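PDB 4RVU: probable quinone reductase Qor (NADPH:quinone reductase) (Zeta-crystallin homolog protein) from Mycobacterium tuberculosis, which binds NADPH and probably passes its electrons to quinones, acting as a quinone reductase. Local coordinates for residues Thr11-Pro16 with Arg57-Val62; Pro29-Leu34 with Val74-Thr79; Glu66-Val71 with Glu121-Ala126; Thr215-Val220 with Ala234-Arg239; Ile299-Gly304 with Val325-Leu330. All blocks are in the same frame, centred on the assembly; numbering follows the deposited sequence.

Contact 1: residues Thr11-Pro16 with Arg57-Val62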
# COMPACT_ATOMS: atom_id res chain seq x y z
N THR A 11 12.99 28.97 -18.97
CA THR A 11 14.43 29.08 -19.18
C THR A 11 15.14 28.86 -17.85
O THR A 11 16.25 28.32 -17.78
CB THR A 11 14.79 30.45 -19.79
OG1 THR A 11 14.46 30.45 -21.18
CG2 THR A 11 16.27 30.77 -19.63
N GLU A 12 14.48 29.27 -16.77
CA GLU A 12 14.95 29.00 -15.43
C GLU A 12 13.74 28.62 -14.59
O GLU A 12 12.65 29.14 -14.81
CB GLU A 12 15.67 30.23 -14.85
CG GLU A 12 14.78 31.10 -13.96
CD GLU A 12 15.39 32.46 -13.66
OE1 GLU A 12 15.45 33.29 -14.59
OE2 GLU A 12 15.79 32.70 -12.49
N THR A 13 13.93 27.71 -13.64
CA THR A 13 12.82 27.29 -12.78
C THR A 13 12.53 28.36 -11.72
O THR A 13 13.36 29.22 -11.45
CB THR A 13 13.09 25.92 -12.13
OG1 THR A 13 14.24 26.00 -11.28
CG2 THR A 13 13.32 24.86 -13.20
N GLY A 14 11.33 28.31 -11.14
CA GLY A 14 10.93 29.28 -10.13
C GLY A 14 9.42 29.45 -10.05
O GLY A 14 8.67 28.50 -10.32
N GLY A 15 8.98 30.64 -9.69
CA GLY A 15 7.55 30.90 -9.53
C GLY A 15 6.85 31.05 -10.86
O GLY A 15 7.48 30.94 -11.92
N PRO A 16 5.53 31.33 -10.82
CA PRO A 16 4.72 31.50 -12.03
C PRO A 16 5.33 32.53 -12.99
O PRO A 16 5.08 32.47 -14.19
CB PRO A 16 3.39 32.03 -11.48
CG PRO A 16 3.33 31.50 -10.08
CD PRO A 16 4.75 31.55 -9.59
N ARG A 57 13.81 18.77 -14.56
CA ARG A 57 13.75 18.54 -15.99
C ARG A 57 14.86 19.38 -16.64
O ARG A 57 15.28 20.39 -16.07
CB ARG A 57 12.37 18.93 -16.55
CG ARG A 57 12.31 19.01 -18.07
CD ARG A 57 10.89 18.95 -18.64
NE ARG A 57 10.94 18.93 -20.10
CZ ARG A 57 9.87 18.88 -20.90
NH1 ARG A 57 8.65 18.83 -20.38
NH2 ARG A 57 10.03 18.87 -22.22
N GLU A 58 15.33 18.96 -17.80
CA GLU A 58 16.34 19.71 -18.53
C GLU A 58 15.82 21.06 -19.06
O GLU A 58 14.74 21.14 -19.64
CB GLU A 58 16.88 18.88 -19.69
CG GLU A 58 18.21 19.34 -20.26
CD GLU A 58 19.40 18.85 -19.45
OE1 GLU A 58 19.24 18.58 -18.24
OE2 GLU A 58 20.50 18.73 -20.03
N LEU A 59 16.63 22.11 -18.86
CA LEU A 59 16.30 23.47 -19.28
C LEU A 59 16.96 23.82 -20.61
O LEU A 59 18.04 23.31 -20.92
CB LEU A 59 16.77 24.47 -18.21
CG LEU A 59 15.91 24.81 -16.99
CD1 LEU A 59 15.20 23.62 -16.41
CD2 LEU A 59 16.78 25.47 -15.94
N PRO A 60 16.31 24.67 -21.42
CA PRO A 60 14.94 25.15 -21.21
C PRO A 60 13.93 24.13 -21.74
O PRO A 60 14.31 23.18 -22.42
CB PRO A 60 14.89 26.42 -22.07
CG PRO A 60 15.83 26.15 -23.18
CD PRO A 60 16.96 25.35 -22.55
N PHE A 61 12.65 24.32 -21.42
CA PHE A 61 11.62 23.46 -21.96
C PHE A 61 10.31 24.22 -22.12
O PHE A 61 10.06 25.19 -21.41
CB PHE A 61 11.43 22.19 -21.11
CG PHE A 61 11.00 22.44 -19.68
CD1 PHE A 61 11.95 22.59 -18.67
CD2 PHE A 61 9.66 22.49 -19.33
CE1 PHE A 61 11.57 22.80 -17.36
CE2 PHE A 61 9.26 22.70 -18.03
CZ PHE A 61 10.22 22.86 -17.03
N VAL A 62 9.50 23.79 -23.09
CA VAL A 62 8.12 24.27 -23.21
C VAL A 62 7.30 23.36 -22.31
O VAL A 62 7.40 22.13 -22.41
CB VAL A 62 7.61 24.20 -24.66
CG1 VAL A 62 6.13 24.53 -24.73
CG2 VAL A 62 8.40 25.15 -25.55
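This surface contact joins two loops at the edge of a three-stranded antiparallel sheet, strand order 20-24, 5-10, 61-62, in a reductase of the zeta-crystallin type. Residues 11-16 leave strand 5-10. The other segment leads into strand 61-62, its partner. F61 bonds to V10 through the backbone, so the loops meet just beyond that pairing. T11 comes first, with its CA 4.5 Å from P60 CA. The T11 CB bond points away from the other loop, so the backbone does much of the touching. T11 CA lies 4.0 Å from P60 CB. The two side chains run side by side in the same sense, and T11 OG1 stays 4.1 Å from P60 CB. The carbonyl of T11 faces L59, with T11 O 3.4 Å from L59 CD2. E12 offers its backbone only: E12 CA is 4.0 Å from the same L59 CD2, while its CB bond points away from 57-62. T13 has its OG1 in the crowded position between N and the carbonyl carbon (chi1 63°). This leaves CG2 to meet L59, and the two side chains cross at about a right angle. Past T13 the segment leaves L59 and P60 behind. G14 is tied to R51 of helix 45-52, and P16 packs on helix 312-320. The L59 CB bond points toward the first loop, and CG lies anti to the carbonyl carbon (chi1 -85°). Its two methyls divide the work: CD2 takes T11 and E12, while CD1 lies 3.9 Å from T13 CG2 and also in plane at the edge of the F61 ring.

Contact 2: residues Pro29-Leu34 with Val74-Thr79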
# COMPACT_ATOMS: atom_id res chain seq x y z
N PRO A 29 7.10 16.19 -35.54
CA PRO A 29 6.88 14.90 -34.87
C PRO A 29 7.97 13.87 -35.18
O PRO A 29 8.38 13.74 -36.35
CB PRO A 29 5.52 14.45 -35.43
CG PRO A 29 5.40 15.15 -36.77
CD PRO A 29 6.09 16.48 -36.58
N GLY A 30 8.43 13.16 -34.16
CA GLY A 30 9.43 12.12 -34.34
C GLY A 30 8.77 10.78 -34.53
O GLY A 30 7.55 10.72 -34.73
N HIS A 31 9.55 9.71 -34.47
CA HIS A 31 8.99 8.37 -34.59
C HIS A 31 7.95 8.10 -33.50
O HIS A 31 8.18 8.38 -32.32
CB HIS A 31 10.10 7.32 -34.55
CG HIS A 31 11.03 7.39 -35.72
ND1 HIS A 31 12.34 6.97 -35.67
CD2 HIS A 31 10.84 7.84 -36.99
CE1 HIS A 31 12.92 7.15 -36.84
NE2 HIS A 31 12.02 7.68 -37.66
N GLY A 32 6.79 7.56 -33.91
CA GLY A 32 5.72 7.26 -32.97
C GLY A 32 4.88 8.46 -32.55
O GLY A 32 3.93 8.32 -31.77
N GLU A 33 5.22 9.64 -33.07
CA GLU A 33 4.56 10.88 -32.63
C GLU A 33 3.58 11.49 -33.62
O GLU A 33 3.69 11.31 -34.84
CB GLU A 33 5.61 11.94 -32.26
CG GLU A 33 6.48 11.54 -31.08
CD GLU A 33 7.46 12.62 -30.69
OE1 GLU A 33 7.78 13.48 -31.53
OE2 GLU A 33 7.93 12.60 -29.53
N LEU A 34 2.61 12.21 -33.07
CA LEU A 34 1.69 13.02 -33.85
C LEU A 34 2.05 14.47 -33.61
O LEU A 34 2.58 14.79 -32.54
CB LEU A 34 0.26 12.79 -33.36
CG LEU A 34 -0.24 11.35 -33.38
CD1 LEU A 34 -1.50 11.22 -32.51
CD2 LEU A 34 -0.53 10.95 -34.80
N VAL A 74 1.58 13.39 -39.00
CA VAL A 74 1.96 12.15 -38.34
C VAL A 74 3.46 11.98 -38.53
O VAL A 74 3.98 12.30 -39.61
CB VAL A 74 1.18 10.96 -38.94
CG1 VAL A 74 1.64 9.65 -38.34
CG2 VAL A 74 -0.31 11.15 -38.76
N GLY A 75 4.16 11.51 -37.51
CA GLY A 75 5.60 11.31 -37.61
C GLY A 75 6.00 10.44 -38.80
O GLY A 75 5.20 9.63 -39.27
N PRO A 76 7.22 10.62 -39.30
CA PRO A 76 7.70 9.88 -40.47
C PRO A 76 8.06 8.45 -40.11
O PRO A 76 8.01 8.08 -38.94
CB PRO A 76 8.96 10.64 -40.86
CG PRO A 76 9.48 11.17 -39.55
CD PRO A 76 8.24 11.56 -38.78
N GLY A 77 8.42 7.65 -41.10
CA GLY A 77 8.76 6.27 -40.86
C GLY A 77 7.54 5.40 -40.61
O GLY A 77 6.49 5.58 -41.22
N VAL A 78 7.70 4.46 -39.69
CA VAL A 78 6.71 3.43 -39.42
C VAL A 78 5.43 3.95 -38.73
O VAL A 78 4.38 3.33 -38.82
CB VAL A 78 7.39 2.28 -38.63
CG1 VAL A 78 6.41 1.49 -37.80
CG2 VAL A 78 8.16 1.38 -39.58
N THR A 79 5.53 5.13 -38.10
CA THR A 79 4.46 5.70 -37.27
C THR A 79 3.02 5.49 -37.76
O THR A 79 2.19 4.94 -37.04
CB THR A 79 4.66 7.22 -37.05
OG1 THR A 79 6.01 7.48 -36.65
CG2 THR A 79 3.70 7.73 -35.98
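The chain closes here into an antiparallel pair at L34 and V74, a non-hydrogen-bonded pair with L34 CA 4.6 Å from V74 CA, just beside a type II turn from G30 to E33. One step on, G75 N donates to E33 O at 2.7 Å, nearly along the C=O axis. The turn is closed by E33 N bonding to G30 O. G32, with phi at 79°, holds its third position. The side chain of E33 folds back on the same turn. Its OE1 takes G30 N at 2.7 Å, from above the carboxylate plane. T79 grips the turn from the other segment. Its OG1 lies anti to the carbonyl carbon and accepts G32 N at 2.8 Å, with N-H...O at 160°. Its CG2 lies along the G32 backbone. G75 sits so close to the turn that a CB would strike G30 O; instead its CA makes a 3.5 Å CH...O contact with G30 O. P29 lays CB and CG over G75, and P76 CD lies 3.3 Å from P29 O. P76 O reaches the edge of the H31 ring, near its plane, at CD2. L34 and V74 lie side by side, with L34 CD2 4.0 Å from V74 CG2. L34 also bonds to A106 through the backbone, so strand 33-38 is flanked by 67-74 and 103-107, as in the GroES-like domain of this reductase family.

Contact 3: residues Glu66-Val71 with Glu121-Ala126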
# COMPACT_ATOMS: atom_id res chain seq x y z
N GLU A 66 -0.87 18.14 -21.36
CA GLU A 66 -2.25 17.84 -21.75
C GLU A 66 -2.72 18.79 -22.86
O GLU A 66 -2.65 20.01 -22.71
CB GLU A 66 -3.19 17.90 -20.54
CG GLU A 66 -4.64 17.47 -20.83
CD GLU A 66 -5.53 17.42 -19.59
OE1 GLU A 66 -5.27 18.15 -18.60
OE2 GLU A 66 -6.51 16.63 -19.59
N VAL A 67 -3.17 18.23 -23.97
CA VAL A 67 -3.63 19.05 -25.11
C VAL A 67 -4.74 18.34 -25.85
O VAL A 67 -4.74 17.12 -25.97
CB VAL A 67 -2.48 19.37 -26.10
CG1 VAL A 67 -1.94 18.09 -26.72
CG2 VAL A 67 -2.94 20.34 -27.20
N CYS A 68 -5.71 19.11 -26.34
CA CYS A 68 -6.66 18.61 -27.32
C CYS A 68 -6.55 19.49 -28.55
O CYS A 68 -6.48 20.71 -28.44
CB CYS A 68 -8.09 18.67 -26.77
SG CYS A 68 -9.33 18.23 -28.01
N GLY A 69 -6.48 18.87 -29.73
CA GLY A 69 -6.48 19.63 -30.97
C GLY A 69 -6.52 18.72 -32.17
O GLY A 69 -6.87 17.55 -32.05
N THR A 70 -6.17 19.25 -33.34
CA THR A 70 -6.26 18.46 -34.56
C THR A 70 -4.90 17.94 -34.99
O THR A 70 -3.88 18.61 -34.80
CB THR A 70 -6.91 19.25 -35.72
OG1 THR A 70 -6.28 20.53 -35.83
CG2 THR A 70 -8.40 19.44 -35.45
N VAL A 71 -4.88 16.73 -35.54
CA VAL A 71 -3.63 16.15 -36.02
C VAL A 71 -3.20 16.89 -37.29
O VAL A 71 -3.86 16.79 -38.33
CB VAL A 71 -3.76 14.65 -36.29
CG1 VAL A 71 -2.45 14.09 -36.84
CG2 VAL A 71 -4.14 13.92 -35.00
N GLU A 121 -12.44 21.88 -25.52
CA GLU A 121 -12.26 22.40 -24.17
C GLU A 121 -12.59 21.36 -23.11
O GLU A 121 -11.85 21.20 -22.12
CB GLU A 121 -13.18 23.59 -23.91
CG GLU A 121 -12.72 24.91 -24.48
CD GLU A 121 -13.66 26.03 -24.08
OE1 GLU A 121 -14.82 25.73 -23.72
OE2 GLU A 121 -13.24 27.20 -24.13
N VAL A 122 -13.70 20.65 -23.29
CA VAL A 122 -14.06 19.58 -22.35
C VAL A 122 -13.03 18.45 -22.38
O VAL A 122 -12.62 17.96 -21.34
CB VAL A 122 -15.49 19.06 -22.60
CG1 VAL A 122 -15.74 17.80 -21.80
CG2 VAL A 122 -16.51 20.14 -22.22
N ALA A 123 -12.59 18.05 -23.57
CA ALA A 123 -11.57 17.01 -23.68
C ALA A 123 -10.28 17.38 -22.93
O ALA A 123 -9.68 16.54 -22.25
CB ALA A 123 -11.27 16.71 -25.16
N ALA A 124 -9.85 18.63 -23.04
CA ALA A 124 -8.61 19.07 -22.38
C ALA A 124 -8.85 19.35 -20.91
O ALA A 124 -7.90 19.58 -20.14
CB ALA A 124 -8.03 20.31 -23.07
N SER A 125 -10.12 19.35 -20.51
CA SER A 125 -10.48 19.43 -19.10
C SER A 125 -10.51 18.03 -18.49
O SER A 125 -10.32 17.87 -17.29
CB SER A 125 -11.86 20.05 -18.95
OG SER A 125 -11.84 21.44 -19.20
N ALA A 126 -10.74 17.03 -19.33
CA ALA A 126 -11.15 15.71 -18.85
C ALA A 126 -10.08 14.64 -18.87
O ALA A 126 -10.06 13.78 -17.98
CB ALA A 126 -12.37 15.23 -19.65
O HOH W 1 -7.78 16.69 -17.28
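Strand 67-74 of the GroES-like domain meets helix 120-140 here, and two side chains of 66-71, those of E66 and C68, point toward the helix. The contact is buried. C68 has SG anti to the backbone N (chi1 173°), which carries the sulfur out to A123. C68 SG lies 3.8 Å from A123 CB, and C68 CB lies 4.0 Å from A124 CB. Two alanine methyls thus take the cysteine, and small residues let the helix come close: C68 CA is 5.3 Å from A124 CA. E66 is stretched out, with CG anti to the backbone N (chi1 -174°) and the chain extended beyond it. A124 O lies over the face of its carboxylate, 3.3 Å from E66 CD. Both groups are acceptors and do not bond to each other. The carboxylate is satisfied by donors around it. OE1 makes a salt bridge with K129 and a hydrogen bond with N44, and OE2 is held by the backbone N of L128. The nearby lysine would probably keep the acid ionised. E66 OE2 also receives a bond from a water at 2.6 Å, which makes a weak bond to S125 O. The E66 side chain lies about 7 Å from the bound NADPH, so the contact borders the cofactor site. On the helix, S125 turns back on its own chain: OG donates to E121 O at 2.9 Å, from above the carbonyl plane.

Contact 4: residues Thr215-Val220 with Ala234-Arg239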
# COMPACT_ATOMS: atom_id res chain seq x y z
N THR A 215 -16.47 3.25 11.78
CA THR A 215 -15.74 2.35 10.87
C THR A 215 -14.55 3.02 10.19
O THR A 215 -13.47 2.44 10.08
CB THR A 215 -16.65 1.75 9.79
OG1 THR A 215 -17.78 1.12 10.40
CG2 THR A 215 -15.89 0.71 8.95
N GLY A 216 -14.75 4.25 9.74
CA GLY A 216 -13.77 4.90 8.89
C GLY A 216 -14.09 4.58 7.44
O GLY A 216 -14.99 3.79 7.15
N VAL A 217 -13.34 5.19 6.53
CA VAL A 217 -13.56 5.01 5.09
C VAL A 217 -12.74 3.85 4.49
O VAL A 217 -11.65 3.54 4.97
CB VAL A 217 -13.30 6.32 4.32
CG1 VAL A 217 -14.37 7.38 4.65
CG2 VAL A 217 -11.89 6.85 4.60
N GLN A 218 -13.27 3.20 3.45
CA GLN A 218 -12.55 2.09 2.81
C GLN A 218 -11.29 2.56 2.08
O GLN A 218 -10.34 1.78 1.88
CB GLN A 218 -13.47 1.32 1.86
CG GLN A 218 -14.32 0.25 2.54
CD GLN A 218 -15.39 0.84 3.44
OE1 GLN A 218 -16.14 1.73 3.03
NE2 GLN A 218 -15.46 0.35 4.68
N ALA A 219 -11.29 3.82 1.67
CA ALA A 219 -10.13 4.41 0.99
C ALA A 219 -10.12 5.92 1.14
O ALA A 219 -11.18 6.55 1.22
CB ALA A 219 -10.13 4.03 -0.48
N VAL A 220 -8.93 6.51 1.19
CA VAL A 220 -8.81 7.96 1.10
C VAL A 220 -8.07 8.29 -0.18
O VAL A 220 -7.01 7.72 -0.46
CB VAL A 220 -7.98 8.53 2.26
CG1 VAL A 220 -7.75 10.03 2.05
CG2 VAL A 220 -8.68 8.27 3.58
N ALA A 234 -5.51 8.74 9.70
CA ALA A 234 -6.34 8.50 10.89
C ALA A 234 -7.81 8.20 10.60
O ALA A 234 -8.55 7.78 11.50
CB ALA A 234 -6.23 9.69 11.85
N SER A 235 -8.25 8.43 9.36
CA SER A 235 -9.65 8.25 9.00
C SER A 235 -10.01 6.89 8.40
O SER A 235 -11.17 6.64 8.08
CB SER A 235 -10.10 9.36 8.05
OG SER A 235 -9.84 10.63 8.62
N LEU A 236 -9.02 6.01 8.24
CA LEU A 236 -9.22 4.76 7.49
C LEU A 236 -9.88 3.61 8.24
O LEU A 236 -9.65 3.40 9.44
CB LEU A 236 -7.88 4.27 6.95
CG LEU A 236 -7.37 5.03 5.74
CD1 LEU A 236 -5.88 4.80 5.59
CD2 LEU A 236 -8.10 4.56 4.49
N ALA A 237 -10.67 2.83 7.51
CA ALA A 237 -11.20 1.59 8.04
C ALA A 237 -10.04 0.60 8.14
O ALA A 237 -9.00 0.80 7.51
CB ALA A 237 -12.28 1.05 7.14
N VAL A 238 -10.23 -0.46 8.92
CA VAL A 238 -9.20 -1.50 9.04
C VAL A 238 -8.86 -2.06 7.66
O VAL A 238 -9.76 -2.40 6.88
CB VAL A 238 -9.66 -2.64 9.99
CG1 VAL A 238 -8.66 -3.81 9.97
CG2 VAL A 238 -9.84 -2.11 11.40
N ARG A 239 -7.56 -2.12 7.37
CA ARG A 239 -7.04 -2.64 6.11
C ARG A 239 -7.43 -1.78 4.90
O ARG A 239 -7.42 -2.24 3.76
CB ARG A 239 -7.46 -4.10 5.89
CG ARG A 239 -6.76 -5.08 6.87
CD ARG A 239 -7.39 -6.46 6.82
NE ARG A 239 -7.35 -7.02 5.47
CZ ARG A 239 -8.06 -8.08 5.07
NH1 ARG A 239 -8.86 -8.71 5.91
NH2 ARG A 239 -7.95 -8.51 3.82
O HOH W 2 -12.64 -0.23 10.57
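L236 carries most of the apolar packing here. Its CB bond points away from 215-220. The first torsion places CG anti to the carbonyl carbon (chi1 -76°) and brings the end of the chain back. CG approaches V220 CG2 at 4.1 Å. CD2 then reaches in, 3.9 Å from V220 CG2 and 3.7 Å from V217 O, and it also lies against A219 CA. The V220 and L236 side chains cross obliquely. The backbone of V217 holds the other segment at two points. V217 N donates to S235 O at 3.0 Å, in the carbonyl plane. A237 N donates to V217 O at 2.8 Å, from above the carbonyl plane, with N-H...O at 169°. These bonds make a short parallel bridge of V217 with L236. The setting is the nucleotide-binding Rossmann-like domain: helix 229-234 connects strand 217-222 to its parallel neighbour 240-244, a beta-alpha-beta crossover, and the bridge forms just after that helix. G216 lies against S235 O, with its CA 3.2 Å away; at its backbone angles a CB would be jammed. A237 CB lies close to T215 O and V217 O, and A237 CA makes a CH...O contact with T215 O. V238 and R239 reach R278 and F276 of the second subunit. A water bridges the two segments, donating to T215 O at 2.8 Å and accepting from V238 N.

Contact 5: residues Ile299-Gly304 with Val325-Leu330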
# COMPACT_ATOMS: atom_id res chain seq x y z
N ILE A 299 -20.60 10.91 -15.47
CA ILE A 299 -19.89 12.10 -15.03
C ILE A 299 -20.11 13.20 -16.06
O ILE A 299 -20.42 12.93 -17.22
CB ILE A 299 -18.37 11.87 -14.87
CG1 ILE A 299 -17.68 11.73 -16.23
CG2 ILE A 299 -18.07 10.68 -13.94
CD1 ILE A 299 -16.17 11.57 -16.13
N THR A 300 -19.95 14.45 -15.61
CA THR A 300 -19.96 15.60 -16.50
C THR A 300 -18.76 16.47 -16.14
O THR A 300 -18.67 16.97 -15.03
CB THR A 300 -21.26 16.42 -16.36
OG1 THR A 300 -22.38 15.61 -16.77
CG2 THR A 300 -21.22 17.69 -17.23
N VAL A 301 -17.84 16.64 -17.09
CA VAL A 301 -16.63 17.42 -16.83
C VAL A 301 -16.85 18.84 -17.29
O VAL A 301 -16.90 19.10 -18.50
CB VAL A 301 -15.41 16.83 -17.53
CG1 VAL A 301 -14.17 17.68 -17.23
CG2 VAL A 301 -15.18 15.39 -17.07
N ALA A 302 -17.00 19.76 -16.35
CA ALA A 302 -17.25 21.16 -16.69
C ALA A 302 -15.92 21.85 -16.96
O ALA A 302 -14.88 21.43 -16.45
CB ALA A 302 -17.99 21.85 -15.57
N VAL A 303 -15.94 22.89 -17.77
CA VAL A 303 -14.74 23.71 -17.94
C VAL A 303 -14.76 24.76 -16.83
O VAL A 303 -15.53 25.72 -16.90
CB VAL A 303 -14.70 24.39 -19.32
CG1 VAL A 303 -13.41 25.21 -19.46
CG2 VAL A 303 -14.80 23.35 -20.42
N GLY A 304 -13.91 24.59 -15.82
CA GLY A 304 -13.98 25.42 -14.62
C GLY A 304 -13.35 26.80 -14.74
O GLY A 304 -13.65 27.71 -13.97
N VAL A 325 -11.69 26.43 -9.62
CA VAL A 325 -12.64 25.36 -9.38
C VAL A 325 -12.65 24.48 -10.61
O VAL A 325 -12.61 24.97 -11.74
CB VAL A 325 -14.07 25.89 -9.09
CG1 VAL A 325 -14.10 26.66 -7.78
CG2 VAL A 325 -14.54 26.77 -10.22
N GLY A 326 -12.68 23.17 -10.40
CA GLY A 326 -12.66 22.22 -11.50
C GLY A 326 -11.44 22.32 -12.39
O GLY A 326 -10.38 22.83 -11.98
N SER A 327 -11.58 21.82 -13.61
CA SER A 327 -10.49 21.82 -14.58
C SER A 327 -10.38 23.20 -15.21
O SER A 327 -11.40 23.84 -15.49
CB SER A 327 -10.74 20.80 -15.68
OG SER A 327 -10.87 19.48 -15.15
N VAL A 328 -9.16 23.67 -15.41
CA VAL A 328 -8.98 24.90 -16.17
C VAL A 328 -8.15 24.63 -17.42
O VAL A 328 -7.35 23.67 -17.46
CB VAL A 328 -8.43 26.07 -15.32
CG1 VAL A 328 -9.31 26.32 -14.09
CG2 VAL A 328 -7.02 25.79 -14.89
N VAL A 329 -8.38 25.44 -18.45
CA VAL A 329 -7.72 25.26 -19.74
C VAL A 329 -7.09 26.56 -20.20
O VAL A 329 -7.55 27.65 -19.84
CB VAL A 329 -8.69 24.75 -20.85
CG1 VAL A 329 -9.17 23.34 -20.56
CG2 VAL A 329 -9.87 25.69 -21.00
N LEU A 330 -6.03 26.43 -21.00
CA LEU A 330 -5.43 27.57 -21.69
C LEU A 330 -5.93 27.54 -23.13
O LEU A 330 -6.08 26.47 -23.73
CB LEU A 330 -3.90 27.46 -21.68
CG LEU A 330 -3.24 27.41 -20.32
CD1 LEU A 330 -1.72 27.35 -20.47
CD2 LEU A 330 -3.66 28.59 -19.48
O HOH W 3 -14.24 20.83 -13.88
O HOH W 4 -11.69 28.45 -11.97
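No side chain here carries a flat group, so the flat units that meet are peptides. The amide of G304 turns to the carbonyl of S327: G304 N donates to S327 O at 2.6 Å, nearly along the C=O axis but bent at the hydrogen (133°). It is the one direct hydrogen bond between the segments. The parallel pairing of V303 with S327 that goes with it is loose. Two waters fill in for further backbone bonds. One donates to A302 O at 2.7 Å and accepts from S327 N. The other donates to G304 O at 2.9 Å and accepts from V325 N. The carbonyl of V325 has no polar partner in the model although it is buried; G304 CA lies 3.2 Å from V325 O in a CH...O contact. A CB on G304 would clash with that oxygen. The valines close the rest. V303 CG1, anti to the backbone N (chi1 -179°), meets V329 CG2 at 3.9 Å, and these side chains cross at about a right angle. V329 CG2 sits in the crowded position between N and the carbonyl carbon. V328 CG1 approaches G304 C. S327 OG is not spent on this contact: it bonds to S125 O of helix 120-140. G326, with positive phi, touches the bound NADPH. The two segments begin the parallel strands 303-308 and 327-331 of a beta-alpha-beta unit, joined through helix 312-320, and G326, next to strand 327-331, belongs to the NADPH pocket.

Contacts 1 and 2 interleave along the chain; contact 3 follows contact 1 and crosses contact 2, and contacts 4 and 5 come later. Contacts 2, 3 and 5 reach the same mixed sheet. Contacts 2 and 3 have centres 20 Å apart and touch where L34 packs on V71. Contacts 3 and 5 are closest, with centres 11 Å apart, and S125 packs on V301, V303 and V329. Contact 1 lies in loops beside a separate small antiparallel sheet, its centre about 23 Å from that of contact 3. Contact 4 stands apart in the parallel nucleotide-binding sheet, its centre about 29 Å from that of contact 5. Contact 5 reaches the NADPH pocket through G326, and contact 3 lies close by.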